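Reticulocyte-binding protein 2a (Plasmodium vivax, PDB 4Z8N) probably binds reticulocytes during host-cell invasion by the malaria parasite, this chain being its alpha-helical erythrocyte-binding domain. Local coordinates at residues S135-V140 / K251-S256; I34-T39 / E152-I157; S61-Q66 / D124-F129; V26-F31 / Q54-L59; S14-S19 / A117-Y122. All blocks are in the same frame, centred on the assembly; numbering follows the deposited sequence.

Interaction 1 of 5, residues S135-V140 / K251-S256; sequences SILNSV and KLYFDS
In the buried interior of this helical domain, Leu137, at the C-terminal end region of helix 119-136, meets Tyr253 and Phe254 of helix 246-297. One methyl does the touching. Leu137 CD2 lies 3.7 Å from Phe254 CE1 and equally near Phe254 CZ. The same methyl is 4.0 Å from Tyr253 CD2, so one methyl touches both rings, each obliquely. Leu137 and Phe254 approach from opposite directions. Phe254 CG is anti to the carbonyl carbon (chi1 -65°), which brings the far end of the ring to the methyl. Leu137 itself has a first torsion of -108°, away from a staggered position.

The contact joins the region at the end of helix 119-136 to helix 246-297, far apart in sequence within the Rh5 coiled-coil domain. Helix 26-37 adds Tyr30 and Ile34 against Phe254. Tyr134 meets Phe254 edge-to-face. The hydroxyl of Tyr253 is hydrogen-bonded to His41 NE2.

Close by, Ile136 O accepts two bonds, from Ser139 N and from Ser139 OG at 3.1 Å, both from the same face of its carbonyl plane. On the partner helix, Ser256 OG bonds back to Leu252 O at 2.8 Å.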
# COMPACT_ATOMS: atom_id res chain seq x y z
N SER A 135 29.16 -0.63 0.61
CA SER A 135 30.52 -0.92 0.18
C SER A 135 30.70 -0.65 -1.31
O SER A 135 31.80 -0.35 -1.77
CB SER A 135 30.90 -2.36 0.51
OG SER A 135 30.16 -3.28 -0.28
N ILE A 136 29.61 -0.77 -2.07
CA ILE A 136 29.65 -0.50 -3.50
C ILE A 136 29.93 0.98 -3.76
O ILE A 136 30.63 1.33 -4.71
CB ILE A 136 28.33 -0.92 -4.19
CG1 ILE A 136 28.17 -2.44 -4.15
CG2 ILE A 136 28.28 -0.44 -5.63
CD1 ILE A 136 26.94 -2.94 -4.86
N LEU A 137 29.40 1.83 -2.90
CA LEU A 137 29.59 3.27 -3.04
C LEU A 137 30.98 3.72 -2.58
O LEU A 137 31.28 4.91 -2.58
CB LEU A 137 28.52 4.03 -2.26
CG LEU A 137 27.47 4.72 -3.14
CD1 LEU A 137 26.78 3.72 -4.05
CD2 LEU A 137 26.46 5.48 -2.29
N ASN A 138 31.83 2.76 -2.20
CA ASN A 138 33.24 3.06 -1.99
C ASN A 138 33.93 3.31 -3.32
O ASN A 138 35.03 3.85 -3.38
CB ASN A 138 33.94 1.93 -1.23
CG ASN A 138 33.53 1.84 0.23
OD1 ASN A 138 33.15 2.84 0.84
ND2 ASN A 138 33.62 0.64 0.79
N SER A 139 33.26 2.90 -4.40
CA SER A 139 33.77 3.09 -5.76
C SER A 139 33.71 4.55 -6.18
O SER A 139 34.34 4.95 -7.16
CB SER A 139 32.99 2.23 -6.75
OG SER A 139 33.17 0.85 -6.47
N VAL A 140 32.94 5.35 -5.45
CA VAL A 140 32.93 6.79 -5.66
C VAL A 140 34.34 7.33 -5.39
O VAL A 140 34.83 7.27 -4.27
CB VAL A 140 31.91 7.50 -4.76
CG1 VAL A 140 31.97 9.01 -4.97
CG2 VAL A 140 30.51 6.98 -5.03
N LYS A 251 24.96 8.67 3.22
CA LYS A 251 23.76 8.82 4.04
C LYS A 251 22.80 9.83 3.41
O LYS A 251 21.59 9.64 3.45
CB LYS A 251 24.13 9.24 5.46
CG LYS A 251 23.08 8.89 6.49
CD LYS A 251 23.21 9.75 7.73
CE LYS A 251 22.04 9.52 8.66
NZ LYS A 251 21.68 8.07 8.73
N LEU A 252 23.35 10.90 2.84
CA LEU A 252 22.53 11.88 2.14
C LEU A 252 21.83 11.23 0.95
O LEU A 252 20.64 11.44 0.73
CB LEU A 252 23.39 13.07 1.67
CG LEU A 252 23.64 14.18 2.69
CD1 LEU A 252 24.46 15.30 2.07
CD2 LEU A 252 22.32 14.73 3.22
N TYR A 253 22.59 10.43 0.20
CA TYR A 253 22.03 9.68 -0.92
C TYR A 253 20.92 8.74 -0.45
O TYR A 253 19.81 8.75 -0.99
CB TYR A 253 23.12 8.86 -1.62
CG TYR A 253 24.04 9.63 -2.55
CD1 TYR A 253 24.11 11.01 -2.52
CD2 TYR A 253 24.85 8.95 -3.45
CE1 TYR A 253 24.96 11.71 -3.37
CE2 TYR A 253 25.71 9.63 -4.31
CZ TYR A 253 25.75 11.01 -4.26
OH TYR A 253 26.60 11.68 -5.11
N PHE A 254 21.24 7.94 0.56
CA PHE A 254 20.34 6.88 1.01
C PHE A 254 19.08 7.43 1.67
O PHE A 254 17.99 6.90 1.47
CB PHE A 254 21.07 5.94 1.98
CG PHE A 254 22.21 5.18 1.34
CD1 PHE A 254 22.32 5.09 -0.03
CD2 PHE A 254 23.15 4.54 2.13
CE1 PHE A 254 23.36 4.38 -0.62
CE2 PHE A 254 24.19 3.83 1.56
CZ PHE A 254 24.30 3.75 0.18
N ASP A 255 19.23 8.49 2.46
CA ASP A 255 18.09 9.12 3.10
C ASP A 255 17.12 9.69 2.07
O ASP A 255 15.91 9.55 2.19
CB ASP A 255 18.55 10.23 4.05
CG ASP A 255 19.13 9.68 5.35
OD1 ASP A 255 19.30 8.45 5.45
OD2 ASP A 255 19.42 10.49 6.26
N SER A 256 17.67 10.34 1.04
CA SER A 256 16.87 10.93 -0.02
C SER A 256 16.08 9.88 -0.78
O SER A 256 14.87 10.03 -0.98
CB SER A 256 17.77 11.70 -1.00
OG SER A 256 18.45 12.74 -0.34

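Interaction 2 of 5, residues I34-T39 / E152-I157; sequences IKYYIT and EIMLEI
Met154 of helix 149-162 lies over one face of the Tyr37 ring, close to the end of helix 26-37. This is the tight part of the contact. Met154 CG stands 3.5 Å from the centroid of the Tyr37 ring, only 5° off the ring normal, in a CH-pi contact. Met154 CB is 3.5 Å from Tyr37 CE2, toward the phenol end. The methionine chain bends at chi2 (-57°) and again at chi3, and this curls its tip back over the ring. Met154 SD therefore remains above the same face, 4.6 Å from the centroid, as a Met-aromatic contact. Met154 CE ends 3.8 Å from Tyr37 CD2. Tyr37 is buried and also packs on Tyr253 of helix 246-297, so it links three helices.

The other side is looser. Tyr36 is partly exposed and meets Met154 through one pair of atoms, Tyr36 CE1 and Met154 CE, 4.0 Å apart and oblique to the ring. Its hydroxyl is hydrogen-bonded to Arg161 NH1, further along helix 149-162.

No hydrogen bond crosses between the two segments. Cohesion between them is therefore probably dispersion, with a weak attraction of the methionine C-H groups and sulfur to the pi cloud of Tyr37.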
# COMPACT_ATOMS: atom_id res chain seq x y z
N ILE A 34 17.97 3.78 -6.20
CA ILE A 34 19.42 3.88 -6.11
C ILE A 34 20.05 3.62 -7.48
O ILE A 34 21.05 4.25 -7.84
CB ILE A 34 19.99 2.89 -5.07
CG1 ILE A 34 19.55 3.29 -3.66
CG2 ILE A 34 21.51 2.85 -5.13
CD1 ILE A 34 20.07 4.65 -3.23
N LYS A 35 19.45 2.71 -8.24
CA LYS A 35 19.98 2.29 -9.53
C LYS A 35 20.26 3.46 -10.47
O LYS A 35 21.33 3.52 -11.08
CB LYS A 35 19.03 1.30 -10.20
CG LYS A 35 19.52 0.81 -11.55
CD LYS A 35 18.58 -0.25 -12.12
CE LYS A 35 19.02 -1.65 -11.70
NZ LYS A 35 20.01 -2.22 -12.66
N TYR A 36 19.33 4.41 -10.58
CA TYR A 36 19.57 5.55 -11.46
C TYR A 36 19.97 6.80 -10.67
O TYR A 36 20.26 7.85 -11.26
CB TYR A 36 18.35 5.83 -12.34
CG TYR A 36 17.10 6.27 -11.61
CD1 TYR A 36 16.83 7.62 -11.40
CD2 TYR A 36 16.17 5.35 -11.16
CE1 TYR A 36 15.68 8.03 -10.75
CE2 TYR A 36 15.01 5.75 -10.51
CZ TYR A 36 14.78 7.09 -10.31
OH TYR A 36 13.63 7.50 -9.66
N TYR A 37 20.01 6.68 -9.35
CA TYR A 37 20.51 7.76 -8.50
C TYR A 37 22.00 7.99 -8.76
O TYR A 37 22.44 9.13 -8.93
CB TYR A 37 20.27 7.43 -7.02
CG TYR A 37 20.35 8.62 -6.09
CD1 TYR A 37 21.56 9.25 -5.83
CD2 TYR A 37 19.21 9.10 -5.45
CE1 TYR A 37 21.63 10.34 -4.97
CE2 TYR A 37 19.27 10.18 -4.59
CZ TYR A 37 20.48 10.79 -4.36
OH TYR A 37 20.55 11.87 -3.50
N ILE A 38 22.77 6.90 -8.79
CA ILE A 38 24.23 6.97 -8.89
C ILE A 38 24.74 6.81 -10.31
O ILE A 38 25.89 6.39 -10.52
CB ILE A 38 24.88 5.89 -8.01
CG1 ILE A 38 24.41 4.50 -8.44
CG2 ILE A 38 24.56 6.13 -6.54
CD1 ILE A 38 25.09 3.36 -7.71
N THR A 39 23.91 7.16 -11.29
CA THR A 39 24.22 6.93 -12.70
C THR A 39 25.45 7.69 -13.19
O THR A 39 26.04 7.32 -14.21
CB THR A 39 23.01 7.30 -13.59
OG1 THR A 39 23.35 7.09 -14.97
CG2 THR A 39 22.60 8.75 -13.38
N GLU A 152 22.17 17.17 -5.04
CA GLU A 152 21.33 18.33 -5.27
C GLU A 152 20.41 18.12 -6.48
O GLU A 152 19.25 18.54 -6.47
CB GLU A 152 22.18 19.59 -5.48
CG GLU A 152 21.36 20.86 -5.64
CD GLU A 152 22.22 22.10 -5.81
OE1 GLU A 152 23.02 22.14 -6.77
OE2 GLU A 152 22.10 23.03 -4.99
N ILE A 153 20.93 17.45 -7.50
CA ILE A 153 20.13 17.14 -8.69
C ILE A 153 18.96 16.23 -8.35
O ILE A 153 17.81 16.52 -8.69
CB ILE A 153 20.99 16.46 -9.78
CG1 ILE A 153 22.02 17.44 -10.33
CG2 ILE A 153 20.10 15.93 -10.90
CD1 ILE A 153 21.41 18.68 -10.94
N MET A 154 19.26 15.12 -7.68
CA MET A 154 18.24 14.14 -7.32
C MET A 154 17.21 14.71 -6.36
O MET A 154 16.03 14.40 -6.45
CB MET A 154 18.89 12.90 -6.72
CG MET A 154 19.73 12.09 -7.70
SD MET A 154 18.79 11.58 -9.15
CE MET A 154 17.43 10.70 -8.37
N LEU A 155 17.67 15.55 -5.43
CA LEU A 155 16.78 16.19 -4.47
C LEU A 155 15.78 17.08 -5.21
O LEU A 155 14.60 17.11 -4.87
CB LEU A 155 17.56 17.00 -3.44
CG LEU A 155 16.73 17.62 -2.31
CD1 LEU A 155 16.00 16.53 -1.53
CD2 LEU A 155 17.60 18.45 -1.38
N GLU A 156 16.27 17.80 -6.21
CA GLU A 156 15.43 18.67 -7.01
C GLU A 156 14.39 17.85 -7.78
O GLU A 156 13.24 18.26 -7.93
CB GLU A 156 16.27 19.50 -7.98
CG GLU A 156 15.47 20.48 -8.82
CD GLU A 156 14.75 21.52 -7.98
OE1 GLU A 156 15.31 21.95 -6.95
OE2 GLU A 156 13.61 21.90 -8.34
N ILE A 157 14.82 16.69 -8.26
CA ILE A 157 13.91 15.77 -8.95
C ILE A 157 12.84 15.26 -7.99
O ILE A 157 11.66 15.25 -8.33
CB ILE A 157 14.67 14.58 -9.56
CG1 ILE A 157 15.64 15.08 -10.64
CG2 ILE A 157 13.69 13.57 -10.14
CD1 ILE A 157 16.43 13.98 -11.31

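Interaction 3 of 5, residues S61-Q66 / D124-F129; sequences SSIQNQ and DRMSKF
Beside the Ser62-Arg125 and Ile63-Met126 pairs, Gln66 OE1 is gripped by two donors, Tyr122 OH and Asn118 ND2. The other end of that amide, Gln66 NE2, gives hydrogen bonds to Ala117 O and Cys114 O. These bonds should hold the amide in one rotation and tie helix 42-69 to the end of helix 94-115 and the turn leading into helix 119-136.

The direct contact is small. Its apolar part is a meeting of two methyls, tip to tip: Ile63 CD1 is 3.7 Å from Met126 CE. Met126 spans the gap with an extended chain (chi2 169°, chi3 -165°). Both side chains are buried, and Tyr25 packs against each.

The outer part is polar but loose. Ser62 OG lies near the plane of the Arg125 guanidinium, at its edge, 4.5 Å from Arg125 NH1. No hydrogen bond joins them; Ser62 OG is hydrogen-bonded to Pro58 O, one turn back. The exposed Arg125 side chain lies about 10 Å from that of Glu120, which binds calcium in a crystal structure of this protein but none in this chain.

The segments run antiparallel, as neighbouring helices of the Rh5 coiled-coil domain, apolar tips inside and the serine-arginine pair outside.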
# COMPACT_ATOMS: atom_id res chain seq x y z
N SER A 61 11.89 -12.28 -8.34
CA SER A 61 11.29 -13.41 -9.04
C SER A 61 10.69 -14.40 -8.05
O SER A 61 9.60 -14.93 -8.27
CB SER A 61 12.33 -14.10 -9.92
OG SER A 61 12.77 -13.24 -10.96
N SER A 62 11.40 -14.64 -6.95
CA SER A 62 10.93 -15.56 -5.92
C SER A 62 9.67 -15.02 -5.23
O SER A 62 8.75 -15.77 -4.93
CB SER A 62 12.02 -15.82 -4.89
OG SER A 62 13.15 -16.44 -5.49
N ILE A 63 9.66 -13.72 -4.98
CA ILE A 63 8.50 -13.06 -4.39
C ILE A 63 7.31 -13.12 -5.35
O ILE A 63 6.20 -13.48 -4.96
CB ILE A 63 8.80 -11.59 -4.04
CG1 ILE A 63 9.90 -11.51 -2.99
CG2 ILE A 63 7.54 -10.88 -3.55
CD1 ILE A 63 10.34 -10.09 -2.67
N GLN A 64 7.56 -12.77 -6.61
CA GLN A 64 6.53 -12.74 -7.63
C GLN A 64 5.90 -14.12 -7.82
O GLN A 64 4.68 -14.24 -7.98
CB GLN A 64 7.10 -12.23 -8.95
CG GLN A 64 6.07 -11.62 -9.88
CD GLN A 64 6.54 -10.31 -10.48
OE1 GLN A 64 7.75 -10.06 -10.58
NE2 GLN A 64 5.60 -9.47 -10.89
N ASN A 65 6.73 -15.16 -7.80
CA ASN A 65 6.24 -16.53 -7.92
C ASN A 65 5.37 -16.92 -6.73
O ASN A 65 4.35 -17.60 -6.89
CB ASN A 65 7.41 -17.51 -8.05
CG ASN A 65 8.17 -17.34 -9.35
OD1 ASN A 65 7.61 -16.89 -10.35
ND2 ASN A 65 9.44 -17.70 -9.34
N GLN A 66 5.76 -16.48 -5.54
CA GLN A 66 4.98 -16.74 -4.34
C GLN A 66 3.61 -16.08 -4.43
O GLN A 66 2.59 -16.70 -4.13
CB GLN A 66 5.72 -16.25 -3.09
CG GLN A 66 4.93 -16.43 -1.81
CD GLN A 66 5.73 -16.06 -0.57
OE1 GLN A 66 6.91 -16.39 -0.47
NE2 GLN A 66 5.08 -15.38 0.36
N ASP A 124 15.34 -10.20 5.32
CA ASP A 124 16.74 -10.46 5.64
C ASP A 124 17.63 -10.30 4.41
O ASP A 124 18.70 -9.71 4.49
CB ASP A 124 16.91 -11.86 6.22
CG ASP A 124 16.35 -11.98 7.63
OD1 ASP A 124 15.80 -10.98 8.14
OD2 ASP A 124 16.47 -13.07 8.23
N ARG A 125 17.17 -10.82 3.28
CA ARG A 125 17.94 -10.74 2.04
C ARG A 125 18.03 -9.31 1.53
O ARG A 125 19.06 -8.90 1.00
CB ARG A 125 17.33 -11.64 0.97
CG ARG A 125 17.37 -13.11 1.30
CD ARG A 125 16.69 -13.90 0.22
NE ARG A 125 17.40 -13.79 -1.05
CZ ARG A 125 16.94 -14.25 -2.21
NH1 ARG A 125 15.75 -14.82 -2.26
NH2 ARG A 125 17.66 -14.11 -3.31
N MET A 126 16.94 -8.56 1.68
CA MET A 126 16.93 -7.15 1.30
C MET A 126 17.89 -6.38 2.19
O MET A 126 18.59 -5.48 1.73
CB MET A 126 15.52 -6.57 1.40
CG MET A 126 14.51 -7.26 0.51
SD MET A 126 12.80 -6.79 0.87
CE MET A 126 11.92 -8.08 -0.00
N SER A 127 17.93 -6.74 3.47
CA SER A 127 18.82 -6.11 4.42
C SER A 127 20.28 -6.40 4.07
O SER A 127 21.13 -5.52 4.16
CB SER A 127 18.51 -6.59 5.84
OG SER A 127 19.36 -5.97 6.79
N LYS A 128 20.54 -7.63 3.65
CA LYS A 128 21.89 -8.04 3.26
C LYS A 128 22.38 -7.28 2.03
O LYS A 128 23.53 -6.86 1.97
CB LYS A 128 21.92 -9.55 2.99
CG LYS A 128 22.13 -10.39 4.24
CD LYS A 128 21.71 -11.84 4.00
CE LYS A 128 20.95 -12.39 5.19
NZ LYS A 128 19.84 -13.29 4.77
N PHE A 129 21.50 -7.10 1.05
CA PHE A 129 21.85 -6.35 -0.15
C PHE A 129 22.03 -4.87 0.16
O PHE A 129 22.89 -4.21 -0.43
CB PHE A 129 20.80 -6.53 -1.24
CG PHE A 129 21.11 -5.77 -2.51
CD1 PHE A 129 22.05 -6.26 -3.41
CD2 PHE A 129 20.47 -4.58 -2.80
CE1 PHE A 129 22.34 -5.57 -4.57
CE2 PHE A 129 20.76 -3.88 -3.97
CZ PHE A 129 21.70 -4.38 -4.85

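Interaction 4 of 5, residues V26-F31 / Q54-L59; sequences VQMNYF and QSVNPL
Met28 of helix 26-37 reaches across to Val56 and Leu59 of helix 42-69. From CB its chain turns at chi2 (-63°) and again at chi3, which carries the tip to the facing helix. Met28 SD meets Leu59 CD2 at 4.0 Å. Met28 CE reaches Val56: it lies 3.6 Å from Val56 CG1 and 3.7 Å from the backbone Val56 O. Met28 and Val56 lie alongside, pointing opposite ways, whereas Met28 runs at a slant to Leu59.

The two helices follow one another in the chain and form a helical hairpin, joined by a short connection. It is a splayed one. Their short segments run at 138° to each other, with axes 11.4 Å apart at closest approach.

Val56 uses both its branches. While CG1 takes the methionine methyl, Val56 CG2 lies 4.0 Å from Phe31 CD2, oblique to that ring. Gln27 O of the same helix lies over one face of the Phe31 ring, 3.2 Å from its plane and offset toward the ring's rim. Phe129 of helix 119-136 meets Phe31 edge-to-face. Helix 42-69 is kinked at Pro58, whose ring nitrogen has no hydrogen to give to the preceding turn.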
# COMPACT_ATOMS: atom_id res chain seq x y z
N VAL A 26 8.77 -2.24 -0.01
CA VAL A 26 9.26 -0.89 -0.25
C VAL A 26 10.77 -0.87 -0.50
O VAL A 26 11.26 -0.01 -1.23
CB VAL A 26 8.89 0.06 0.92
CG1 VAL A 26 9.62 -0.34 2.19
CG2 VAL A 26 9.19 1.51 0.55
N GLN A 27 11.49 -1.82 0.08
CA GLN A 27 12.94 -1.93 -0.13
C GLN A 27 13.26 -2.12 -1.61
O GLN A 27 14.26 -1.61 -2.11
CB GLN A 27 13.52 -3.09 0.68
CG GLN A 27 13.45 -2.92 2.20
CD GLN A 27 12.24 -3.62 2.81
OE1 GLN A 27 11.12 -3.47 2.34
NE2 GLN A 27 12.48 -4.38 3.87
N MET A 28 12.41 -2.87 -2.31
CA MET A 28 12.61 -3.16 -3.72
C MET A 28 12.46 -1.89 -4.53
O MET A 28 13.17 -1.67 -5.52
CB MET A 28 11.63 -4.23 -4.21
CG MET A 28 11.68 -5.52 -3.40
SD MET A 28 13.27 -6.37 -3.48
CE MET A 28 13.16 -7.13 -5.09
N ASN A 29 11.53 -1.04 -4.11
CA ASN A 29 11.35 0.27 -4.71
C ASN A 29 12.58 1.12 -4.48
O ASN A 29 13.04 1.84 -5.37
CB ASN A 29 10.11 0.95 -4.13
CG ASN A 29 9.53 1.99 -5.06
OD1 ASN A 29 10.18 2.98 -5.39
ND2 ASN A 29 8.29 1.78 -5.49
N TYR A 30 13.13 1.03 -3.27
CA TYR A 30 14.32 1.77 -2.90
C TYR A 30 15.53 1.36 -3.74
O TYR A 30 16.30 2.21 -4.20
CB TYR A 30 14.62 1.56 -1.41
CG TYR A 30 15.96 2.08 -0.95
CD1 TYR A 30 16.16 3.43 -0.72
CD2 TYR A 30 17.03 1.21 -0.75
CE1 TYR A 30 17.39 3.91 -0.30
CE2 TYR A 30 18.26 1.68 -0.33
CZ TYR A 30 18.43 3.03 -0.11
OH TYR A 30 19.65 3.51 0.31
N PHE A 31 15.70 0.06 -3.96
CA PHE A 31 16.83 -0.45 -4.73
C PHE A 31 16.76 0.02 -6.18
O PHE A 31 17.79 0.24 -6.82
CB PHE A 31 16.89 -1.97 -4.66
CG PHE A 31 17.14 -2.51 -3.28
CD1 PHE A 31 17.93 -1.81 -2.38
CD2 PHE A 31 16.59 -3.72 -2.88
CE1 PHE A 31 18.17 -2.30 -1.11
CE2 PHE A 31 16.82 -4.21 -1.60
CZ PHE A 31 17.61 -3.50 -0.72
N GLN A 54 22.40 -9.81 -9.68
CA GLN A 54 22.70 -11.06 -9.00
C GLN A 54 21.80 -11.29 -7.78
O GLN A 54 21.46 -12.43 -7.46
CB GLN A 54 24.17 -11.10 -8.57
CG GLN A 54 24.58 -12.41 -7.92
CD GLN A 54 26.04 -12.43 -7.50
OE1 GLN A 54 26.48 -11.59 -6.70
NE2 GLN A 54 26.79 -13.38 -8.03
N SER A 55 21.42 -10.21 -7.10
CA SER A 55 20.71 -10.33 -5.83
C SER A 55 19.23 -9.94 -5.91
O SER A 55 18.35 -10.71 -5.53
CB SER A 55 21.40 -9.48 -4.76
OG SER A 55 22.72 -9.92 -4.52
N VAL A 56 18.97 -8.73 -6.39
CA VAL A 56 17.62 -8.18 -6.37
C VAL A 56 16.67 -8.89 -7.34
O VAL A 56 15.54 -9.23 -6.97
CB VAL A 56 17.63 -6.68 -6.68
CG1 VAL A 56 16.21 -6.12 -6.67
CG2 VAL A 56 18.49 -5.94 -5.67
N ASN A 57 17.12 -9.11 -8.57
CA ASN A 57 16.27 -9.74 -9.58
C ASN A 57 15.83 -11.17 -9.25
O ASN A 57 14.66 -11.50 -9.44
CB ASN A 57 16.97 -9.71 -10.95
CG ASN A 57 16.92 -8.34 -11.60
OD1 ASN A 57 15.98 -7.57 -11.39
ND2 ASN A 57 17.94 -8.02 -12.39
N PRO A 58 16.75 -12.03 -8.77
CA PRO A 58 16.25 -13.35 -8.36
C PRO A 58 15.32 -13.28 -7.16
O PRO A 58 14.39 -14.09 -7.05
CB PRO A 58 17.53 -14.12 -8.01
CG PRO A 58 18.61 -13.41 -8.74
CD PRO A 58 18.22 -11.97 -8.72
N LEU A 59 15.56 -12.33 -6.26
CA LEU A 59 14.70 -12.14 -5.10
C LEU A 59 13.30 -11.72 -5.51
O LEU A 59 12.31 -12.26 -5.01
CB LEU A 59 15.30 -11.10 -4.14
CG LEU A 59 14.44 -10.73 -2.93
CD1 LEU A 59 14.15 -11.95 -2.07
CD2 LEU A 59 15.11 -9.64 -2.11

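Interaction 5 of 5, residues S14-S19 / A117-Y122; sequences SGQIIS and ANMESY
Met119 holds its first torsion at 147°, off a staggered position, then runs straight through chi2. These two torsions place the sulfur against Gln16 and Ile18; the bend at chi3 (47°) then turns only the CE methyl. Gln16 also has an unusual first torsion, 95°, and its extended chain brings the amide across the methionine at a slant. Gln16 NE2 comes to 3.0 Å from Met119 SD. That is short for nitrogen and sulfur. It does not qualify as a hydrogen bond, and the exact spacing is doubtful.

Ile18 makes the sounder contact. Its CD1 methyl is 3.5 Å from Met119 SD and 3.8 Å from Met119 CG, and the two side chains cross at about a right angle. Ile18 is buried; Gln16 and Met119 are partly exposed. Tyr25 packs on both Ile18 and Met119.

The contact sets the weakly bonded strand 17-19, antiparallel to strand 9-11, against the first turn of helix 119-136. Asn118 occupies the N-cap position but makes no capping bond with its side chain. The CB of Glu120 points away from the strand. This residue binds calcium in a crystal structure of the protein, though no calcium is bound to this chain.

With no hydrogen bond between the segments, the contact is mainly apolar, the polarisable sulfur of Met119 packing on the Ile18 methyl; the amide approach adds little that can be relied on.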
# COMPACT_ATOMS: atom_id res chain seq x y z
N SER A 14 5.30 -3.21 13.12
CA SER A 14 6.34 -2.19 12.90
C SER A 14 5.89 -1.04 12.01
O SER A 14 6.52 0.02 11.99
CB SER A 14 7.59 -2.85 12.31
OG SER A 14 7.28 -3.55 11.12
N GLY A 15 4.81 -1.24 11.26
CA GLY A 15 4.30 -0.21 10.38
C GLY A 15 4.70 -0.46 8.94
O GLY A 15 4.39 0.33 8.05
N GLN A 16 5.40 -1.56 8.72
CA GLN A 16 5.73 -1.99 7.37
C GLN A 16 4.44 -2.34 6.63
O GLN A 16 3.47 -2.80 7.23
CB GLN A 16 6.70 -3.18 7.40
CG GLN A 16 6.00 -4.53 7.31
CD GLN A 16 6.95 -5.72 7.20
OE1 GLN A 16 8.12 -5.58 6.84
NE2 GLN A 16 6.43 -6.90 7.51
N ILE A 17 4.41 -2.08 5.33
CA ILE A 17 3.26 -2.44 4.52
C ILE A 17 3.69 -3.43 3.46
O ILE A 17 4.49 -3.11 2.58
CB ILE A 17 2.61 -1.20 3.86
CG1 ILE A 17 2.10 -0.23 4.92
CG2 ILE A 17 1.48 -1.63 2.94
CD1 ILE A 17 1.45 1.03 4.35
N ILE A 18 3.19 -4.66 3.56
CA ILE A 18 3.44 -5.66 2.54
C ILE A 18 2.32 -5.60 1.51
O ILE A 18 1.16 -5.80 1.84
CB ILE A 18 3.54 -7.07 3.14
CG1 ILE A 18 4.75 -7.15 4.08
CG2 ILE A 18 3.65 -8.11 2.03
CD1 ILE A 18 4.92 -8.50 4.72
N SER A 19 2.69 -5.31 0.27
CA SER A 19 1.70 -5.11 -0.78
C SER A 19 1.48 -6.37 -1.61
O SER A 19 2.41 -7.16 -1.80
CB SER A 19 2.11 -3.95 -1.68
OG SER A 19 1.14 -3.70 -2.68
N ALA A 117 3.93 -15.02 3.75
CA ALA A 117 4.84 -16.15 3.95
C ALA A 117 6.26 -15.75 3.56
O ALA A 117 6.46 -15.00 2.60
CB ALA A 117 4.38 -17.36 3.16
N ASN A 118 7.24 -16.25 4.31
CA ASN A 118 8.66 -15.97 4.06
C ASN A 118 9.02 -14.49 4.17
O ASN A 118 10.08 -14.08 3.70
CB ASN A 118 9.07 -16.50 2.69
CG ASN A 118 8.68 -17.95 2.48
OD1 ASN A 118 9.01 -18.81 3.30
ND2 ASN A 118 7.98 -18.22 1.39
N MET A 119 8.14 -13.71 4.79
CA MET A 119 8.34 -12.26 4.94
C MET A 119 9.68 -11.94 5.58
O MET A 119 10.37 -11.00 5.20
CB MET A 119 7.20 -11.67 5.79
CG MET A 119 7.58 -10.49 6.66
SD MET A 119 6.20 -9.92 7.68
CE MET A 119 5.59 -11.47 8.33
N GLU A 120 10.04 -12.78 6.54
CA GLU A 120 11.24 -12.60 7.34
C GLU A 120 12.50 -12.92 6.56
O GLU A 120 13.50 -12.20 6.65
CB GLU A 120 11.15 -13.50 8.56
CG GLU A 120 12.23 -13.29 9.56
CD GLU A 120 11.92 -14.02 10.84
OE1 GLU A 120 12.11 -15.25 10.91
OE2 GLU A 120 11.45 -13.35 11.78
N SER A 121 12.45 -14.02 5.81
CA SER A 121 13.55 -14.42 4.95
C SER A 121 13.75 -13.39 3.84
O SER A 121 14.89 -13.06 3.48
CB SER A 121 13.28 -15.80 4.35
OG SER A 121 13.15 -16.77 5.37
N TYR A 122 12.65 -12.88 3.31
CA TYR A 122 12.70 -11.84 2.28
C TYR A 122 13.34 -10.56 2.79
O TYR A 122 14.22 -9.99 2.14
CB TYR A 122 11.29 -11.54 1.75
CG TYR A 122 10.70 -12.65 0.91
CD1 TYR A 122 11.53 -13.55 0.24
CD2 TYR A 122 9.33 -12.79 0.78
CE1 TYR A 122 11.00 -14.56 -0.53
CE2 TYR A 122 8.79 -13.81 0.01
CZ TYR A 122 9.63 -14.69 -0.65
OH TYR A 122 9.10 -15.70 -1.42

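Overall arrangement
Interactions 1 and 2 form one buried cluster, their centres 11 Å apart. Tyr37 and Tyr253 join them, with Tyr253 CG 3.5 Å from Tyr37 CE1. Interactions 3 and 4 form a second, only 7 Å apart between centres and sharing helix 42-69. Phe129 CE2 lies 3.5 Å from Val56 CG2 there. Interaction 4 also touches interaction 1, where Tyr30 packs on Phe254. Interaction 5 is centred about 10 Å from interaction 3, and Gln66 ties the two together. Interaction 5 holds Glu120, the calcium ligand known from a crystal structure of this protein, though no calcium is bound to this chain. The Leu59 side chain of interaction 4 is about 11 Å from that of Glu120. Interactions 1 and 2 lie away from this site.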